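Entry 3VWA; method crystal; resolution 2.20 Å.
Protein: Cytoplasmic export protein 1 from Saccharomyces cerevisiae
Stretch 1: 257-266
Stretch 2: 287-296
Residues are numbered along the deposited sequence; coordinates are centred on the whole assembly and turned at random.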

ATOM      1  N   GLY A 257     -19.317   6.545 -16.386  1.00 20.33           N
ATOM      2  CA  GLY A 257     -19.816   6.431 -15.068  1.00 19.60           C
ATOM      3  C   GLY A 257     -18.721   6.029 -14.075  1.00 23.28           C
ATOM      4  O   GLY A 257     -18.540   6.671 -13.033  1.00 23.01           O
ATOM      5  N   LYS A 258     -17.961   5.004 -14.419  1.00 19.96           N
ATOM      6  CA  LYS A 258     -16.792   4.594 -13.617  1.00 21.99           C
ATOM      7  C   LYS A 258     -15.733   5.669 -13.409  1.00 20.75           C
ATOM      8  O   LYS A 258     -15.180   5.820 -12.303  1.00 15.58           O
ATOM      9  CB  LYS A 258     -16.119   3.392 -14.307  1.00 23.48           C
ATOM     10  CG  LYS A 258     -17.055   2.214 -14.362  1.00 25.02           C
ATOM     11  CD  LYS A 258     -16.212   0.988 -14.711  1.00 28.27           C
ATOM     12  CE  LYS A 258     -17.080  -0.226 -14.855  1.00 29.05           C
ATOM     13  NZ  LYS A 258     -16.047  -1.295 -15.067  1.00 36.59           N
ATOM     14  N   LEU A 259     -15.451   6.366 -14.509  1.00 19.80           N
ATOM     15  CA  LEU A 259     -14.560   7.484 -14.536  1.00 21.98           C
ATOM     16  C   LEU A 259     -15.023   8.617 -13.597  1.00 21.88           C
ATOM     17  O   LEU A 259     -14.176   9.319 -12.998  1.00 21.87           O
ATOM     18  CB  LEU A 259     -14.555   8.073 -15.947  1.00 23.42           C
ATOM     19  CG  LEU A 259     -13.241   8.524 -16.568  1.00 33.03           C
ATOM     20  CD1 LEU A 259     -13.479   9.642 -17.609  1.00 31.25           C
ATOM     21  CD2 LEU A 259     -12.145   8.936 -15.575  1.00 30.12           C
ATOM     22  N   VAL A 260     -16.335   8.851 -13.507  1.00 17.82           N
ATOM     23  CA  VAL A 260     -16.816   9.834 -12.526  1.00 19.34           C
ATOM     24  C   VAL A 260     -16.480   9.397 -11.063  1.00 22.69           C
ATOM     25  O   VAL A 260     -16.065  10.213 -10.237  1.00 22.61           O
ATOM     26  CB  VAL A 260     -18.306  10.093 -12.622  1.00 17.38           C
ATOM     27  CG1 VAL A 260     -18.790  10.909 -11.399  1.00 17.49           C
ATOM     28  CG2 VAL A 260     -18.643  10.835 -13.936  1.00 16.78           C
ATOM     29  N   VAL A 261     -16.710   8.128 -10.754  1.00 22.07           N
ATOM     30  CA  VAL A 261     -16.382   7.548  -9.442  1.00 22.13           C
ATOM     31  C   VAL A 261     -14.915   7.794  -9.083  1.00 23.03           C
ATOM     32  O   VAL A 261     -14.598   8.239  -7.983  1.00 21.31           O
ATOM     33  CB  VAL A 261     -16.620   6.046  -9.429  1.00 23.84           C
ATOM     34  CG1 VAL A 261     -16.162   5.436  -8.072  1.00 22.98           C
ATOM     35  CG2 VAL A 261     -18.101   5.767  -9.736  1.00 22.28           C
HETATM   36  N   MSE A 262     -14.032   7.507 -10.019  1.00 23.04           N
HETATM   37  CA  MSE A 262     -12.607   7.837  -9.841  1.00 24.10           C
HETATM   38  C   MSE A 262     -12.361   9.324  -9.774  1.00 22.88           C
HETATM   39  O   MSE A 262     -11.528   9.746  -9.029  1.00 25.46           O
HETATM   40  CB  MSE A 262     -11.761   7.213 -10.956  1.00 23.44           C
HETATM   41  CG  MSE A 262     -11.713   5.680 -10.875  1.00 23.68           C
HETATM   42 SE   MSE A 262     -11.678   4.877  -9.033  1.00 30.74          SE
HETATM   43  CE  MSE A 262     -12.646   5.897  -7.745  1.00 33.54           C
ATOM     44  N   SER A 263     -13.046  10.123 -10.587  1.00 22.05           N
ATOM     45  CA  SER A 263     -13.009  11.581 -10.419  1.00 22.04           C
ATOM     46  C   SER A 263     -13.460  12.081  -9.047  1.00 19.84           C
ATOM     47  O   SER A 263     -12.869  13.037  -8.469  1.00 19.39           O
ATOM     48  CB  SER A 263     -13.813  12.230 -11.518  1.00 22.51           C
ATOM     49  OG  SER A 263     -13.099  11.922 -12.704  1.00 23.69           O
ATOM     50  N   ASN A 264     -14.481  11.439  -8.513  1.00 18.68           N
ATOM     51  CA  ASN A 264     -14.920  11.728  -7.153  1.00 21.91           C
ATOM     52  C   ASN A 264     -13.837  11.319  -6.149  1.00 24.63           C
ATOM     53  O   ASN A 264     -13.539  12.053  -5.190  1.00 22.85           O
ATOM     54  CB  ASN A 264     -16.223  10.996  -6.843  1.00 21.09           C
ATOM     55  CG  ASN A 264     -17.396  11.694  -7.450  1.00 23.13           C
ATOM     56  OD1 ASN A 264     -17.279  12.861  -7.819  1.00 21.49           O
ATOM     57  ND2 ASN A 264     -18.549  11.006  -7.543  1.00 22.09           N
ATOM     58  N   LEU A 265     -13.199  10.175  -6.414  1.00 22.42           N
ATOM     59  CA  LEU A 265     -12.129   9.708  -5.543  1.00 22.23           C
ATOM     60  C   LEU A 265     -11.010  10.721  -5.545  1.00 23.03           C
ATOM     61  O   LEU A 265     -10.498  11.074  -4.488  1.00 23.07           O
ATOM     62  CB  LEU A 265     -11.631   8.338  -5.957  1.00 20.44           C
ATOM     63  CG  LEU A 265     -10.282   7.826  -5.399  1.00 24.61           C
ATOM     64  CD1 LEU A 265     -10.320   7.759  -3.878  1.00 23.73           C
ATOM     65  CD2 LEU A 265      -9.974   6.434  -5.973  1.00 21.20           C
ATOM     66  N   GLU A 266     -10.636  11.189  -6.724  1.00 20.65           N
ATOM     67  CA  GLU A 266      -9.585  12.178  -6.817  1.00 23.38           C
ATOM     68  C   GLU A 266      -9.861  13.482  -6.045  1.00 25.21           C
ATOM     69  O   GLU A 266      -8.929  14.073  -5.542  1.00 21.74           O
ATOM     70  CB  GLU A 266      -9.327  12.555  -8.281  1.00 21.80           C
ATOM     71  CG  GLU A 266      -8.220  13.601  -8.535  1.00 23.62           C
ATOM     72  CD  GLU A 266      -8.366  14.265  -9.918  1.00 25.48           C
ATOM     73  OE1 GLU A 266      -9.246  13.842 -10.699  1.00 27.39           O
ATOM     74  OE2 GLU A 266      -7.648  15.232 -10.234  1.00 28.44           O
ATOM     75  N   PHE A 287      -9.435  -2.777  -2.623  1.00 27.68           N
ATOM     76  CA  PHE A 287     -10.655  -2.379  -3.312  1.00 27.31           C
ATOM     77  C   PHE A 287     -10.308  -1.167  -4.139  1.00 31.63           C
ATOM     78  O   PHE A 287     -10.309  -1.229  -5.390  1.00 32.00           O
ATOM     79  CB  PHE A 287     -11.786  -2.065  -2.303  1.00 25.76           C
ATOM     80  CG  PHE A 287     -13.169  -2.172  -2.872  1.00 28.91           C
ATOM     81  CD1 PHE A 287     -13.378  -2.259  -4.244  1.00 29.63           C
ATOM     82  CD2 PHE A 287     -14.288  -2.140  -2.024  1.00 29.45           C
ATOM     83  CE1 PHE A 287     -14.660  -2.325  -4.761  1.00 32.29           C
ATOM     84  CE2 PHE A 287     -15.578  -2.229  -2.540  1.00 29.81           C
ATOM     85  CZ  PHE A 287     -15.762  -2.315  -3.907  1.00 31.15           C
ATOM     86  N   ILE A 288      -9.972  -0.061  -3.459  1.00 30.54           N
ATOM     87  CA  ILE A 288      -9.721   1.183  -4.185  1.00 27.73           C
ATOM     88  C   ILE A 288      -8.567   1.097  -5.211  1.00 28.39           C
ATOM     89  O   ILE A 288      -8.754   1.410  -6.402  1.00 28.13           O
ATOM     90  CB  ILE A 288      -9.572   2.405  -3.225  1.00 27.58           C
ATOM     91  CG1 ILE A 288     -10.848   2.606  -2.414  1.00 27.36           C
ATOM     92  CG2 ILE A 288      -9.255   3.645  -4.008  1.00 29.81           C
ATOM     93  CD1 ILE A 288     -10.742   3.636  -1.297  1.00 28.01           C
ATOM     94  N   ILE A 289      -7.381   0.695  -4.757  1.00 24.75           N
ATOM     95  CA  ILE A 289      -6.194   0.688  -5.622  1.00 24.03           C
ATOM     96  C   ILE A 289      -6.322  -0.194  -6.891  1.00 26.32           C
ATOM     97  O   ILE A 289      -5.950   0.237  -7.974  1.00 30.06           O
ATOM     98  CB  ILE A 289      -4.892   0.311  -4.855  1.00 22.80           C
ATOM     99  CG1 ILE A 289      -4.414   1.445  -3.900  1.00 23.46           C
ATOM    100  CG2 ILE A 289      -3.781   0.096  -5.826  1.00 22.54           C
ATOM    101  CD1 ILE A 289      -3.279   1.002  -2.985  1.00 19.33           C
ATOM    102  N   PRO A 290      -6.751  -1.463  -6.747  1.00 27.39           N
ATOM    103  CA  PRO A 290      -6.883  -2.283  -7.908  1.00 26.09           C
ATOM    104  C   PRO A 290      -7.944  -1.776  -8.875  1.00 28.28           C
ATOM    105  O   PRO A 290      -7.719  -1.881 -10.074  1.00 27.31           O
ATOM    106  CB  PRO A 290      -7.253  -3.696  -7.358  1.00 31.32           C
ATOM    107  CG  PRO A 290      -7.335  -3.587  -5.888  1.00 31.71           C
ATOM    108  CD  PRO A 290      -7.053  -2.166  -5.478  1.00 28.55           C
ATOM    109  N   GLU A 291      -9.062  -1.223  -8.394  1.00 25.77           N
ATOM    110  CA  GLU A 291     -10.033  -0.599  -9.319  1.00 27.12           C
ATOM    111  C   GLU A 291      -9.476   0.623 -10.067  1.00 31.73           C
ATOM    112  O   GLU A 291      -9.665   0.742 -11.300  1.00 32.51           O
ATOM    113  CB  GLU A 291     -11.358  -0.217  -8.611  1.00 29.33           C
ATOM    114  CG  GLU A 291     -12.102  -1.387  -7.971  1.00 27.44           C
ATOM    115  CD  GLU A 291     -12.693  -2.399  -8.971  1.00 34.57           C
ATOM    116  OE1 GLU A 291     -12.366  -2.378 -10.196  1.00 39.41           O
ATOM    117  OE2 GLU A 291     -13.517  -3.229  -8.532  1.00 37.46           O
ATOM    118  N   LEU A 292      -8.779   1.526  -9.358  1.00 25.24           N
ATOM    119  CA  LEU A 292      -8.091   2.623 -10.056  1.00 25.93           C
ATOM    120  C   LEU A 292      -7.125   2.111 -11.078  1.00 23.02           C
ATOM    121  O   LEU A 292      -7.082   2.578 -12.201  1.00 22.86           O
ATOM    122  CB  LEU A 292      -7.210   3.438  -9.106  1.00 24.12           C
ATOM    123  CG  LEU A 292      -7.471   4.929  -9.034  1.00 27.16           C
ATOM    124  CD1 LEU A 292      -6.476   5.739  -8.190  1.00 25.37           C
ATOM    125  CD2 LEU A 292      -7.814   5.585 -10.388  1.00 26.38           C
ATOM    126  N   CYS A 293      -6.296   1.178 -10.663  1.00 26.36           N
ATOM    127  CA  CYS A 293      -5.314   0.607 -11.580  1.00 28.66           C
ATOM    128  C   CYS A 293      -6.006   0.115 -12.847  1.00 28.55           C
ATOM    129  O   CYS A 293      -5.579   0.457 -13.941  1.00 34.61           O
ATOM    130  CB  CYS A 293      -4.523  -0.509 -10.913  1.00 28.39           C
ATOM    131  SG  CYS A 293      -3.338   0.087  -9.663  1.00 34.25           S
ATOM    132  N   GLU A 294      -7.107  -0.614 -12.712  1.00 30.31           N
ATOM    133  CA  GLU A 294      -7.871  -1.044 -13.889  1.00 31.64           C
ATOM    134  C   GLU A 294      -8.306   0.131 -14.758  1.00 30.34           C
ATOM    135  O   GLU A 294      -8.244   0.071 -15.999  1.00 29.48           O
ATOM    136  CB  GLU A 294      -9.111  -1.868 -13.463  1.00 32.61           C
ATOM    137  CG  GLU A 294      -8.808  -3.332 -13.224  1.00 39.58           C
ATOM    138  CD  GLU A 294      -8.116  -3.929 -14.437  1.00 42.38           C
ATOM    139  OE1 GLU A 294      -8.648  -3.762 -15.573  1.00 44.38           O
ATOM    140  OE2 GLU A 294      -7.023  -4.511 -14.244  1.00 45.64           O
ATOM    141  N   ILE A 295      -8.782   1.207 -14.117  1.00 30.48           N
ATOM    142  CA  ILE A 295      -9.254   2.360 -14.902  1.00 26.99           C
ATOM    143  C   ILE A 295      -8.106   3.064 -15.568  1.00 27.45           C
ATOM    144  O   ILE A 295      -8.246   3.503 -16.703  1.00 30.19           O
ATOM    145  CB  ILE A 295     -10.140   3.308 -14.094  1.00 30.86           C
ATOM    146  CG1 ILE A 295     -11.506   2.641 -13.930  1.00 31.79           C
ATOM    147  CG2 ILE A 295     -10.314   4.662 -14.841  1.00 27.81           C
ATOM    148  CD1 ILE A 295     -12.060   2.743 -12.521  1.00 36.91           C
ATOM    149  N   ILE A 296      -6.948   3.096 -14.895  1.00 25.73           N
ATOM    150  CA  ILE A 296      -5.739   3.668 -15.468  1.00 26.91           C
ATOM    151  C   ILE A 296      -5.247   2.937 -16.732  1.00 32.81           C
ATOM    152  O   ILE A 296      -4.856   3.583 -17.735  1.00 29.08           O
ATOM    153  CB  ILE A 296      -4.552   3.753 -14.460  1.00 24.23           C
ATOM    154  CG1 ILE A 296      -4.807   4.860 -13.408  1.00 22.40           C
ATOM    155  CG2 ILE A 296      -3.278   4.082 -15.212  1.00 24.23           C
ATOM    156  CD1 ILE A 296      -3.916   4.782 -12.183  1.00 19.34           C
TER

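The two stretches are helical segments whose axes come within 10.8 Å and whose N-to-C directions differ by 125°, so they run obliquely against each other. No hydrogen bond joins them; backbone hydrogen bonds run within each helix, and stretch 2 is kinked at Pro290, whose N cannot donate to the turn before. The contact is a small apolar one that buries 305 Å² in all.

Along stretch 1, contact recurs at Lys258, Met262 and Leu265, a spacing of four and three residues that keeps one side of the helix turned to its partner. First, Lys258 CB points toward stretch 2 and lies 4.5 Å from CD1 of Ile295, a loose apolar contact, while the extended chain leads NZ away from Ile295. Lysine suits this partly exposed margin because its CB can approach the isoleucine while the amine stays clear.

Met262, a selenomethionine, occupies the place where the backbones are nearest, its CA 6.9 Å from CA of Leu292. An unbranched, flexible side chain fits so narrow a gap: Met262 CG packs 3.4 Å from CD1 of Ile295 and 3.9 Å from CD2 of Leu292. Ile295 has the largest covered area of any residue here, and its CB points toward stretch 1. Leu292 leaves its backbone sideways, but its end swings nearer.

Next in sequence, Ser263 OG hydrogen-bonds to Leu259 O at 2.8 Å, satisfying its hydroxyl within its own helix and away from the contact.

Leu265 closes the series. The backbones are farther apart here, with Leu265 CA 9.0 Å from CA of Ile288, and branched side chains fill the space. With chi1 t and chi2 p, Leu265 places CD2 3.5 Å from CG2 of Ile288 and 4.2 Å from CD1 of Leu292. Leu292 thus touches both Met262 and Leu265, linking the two buried positions.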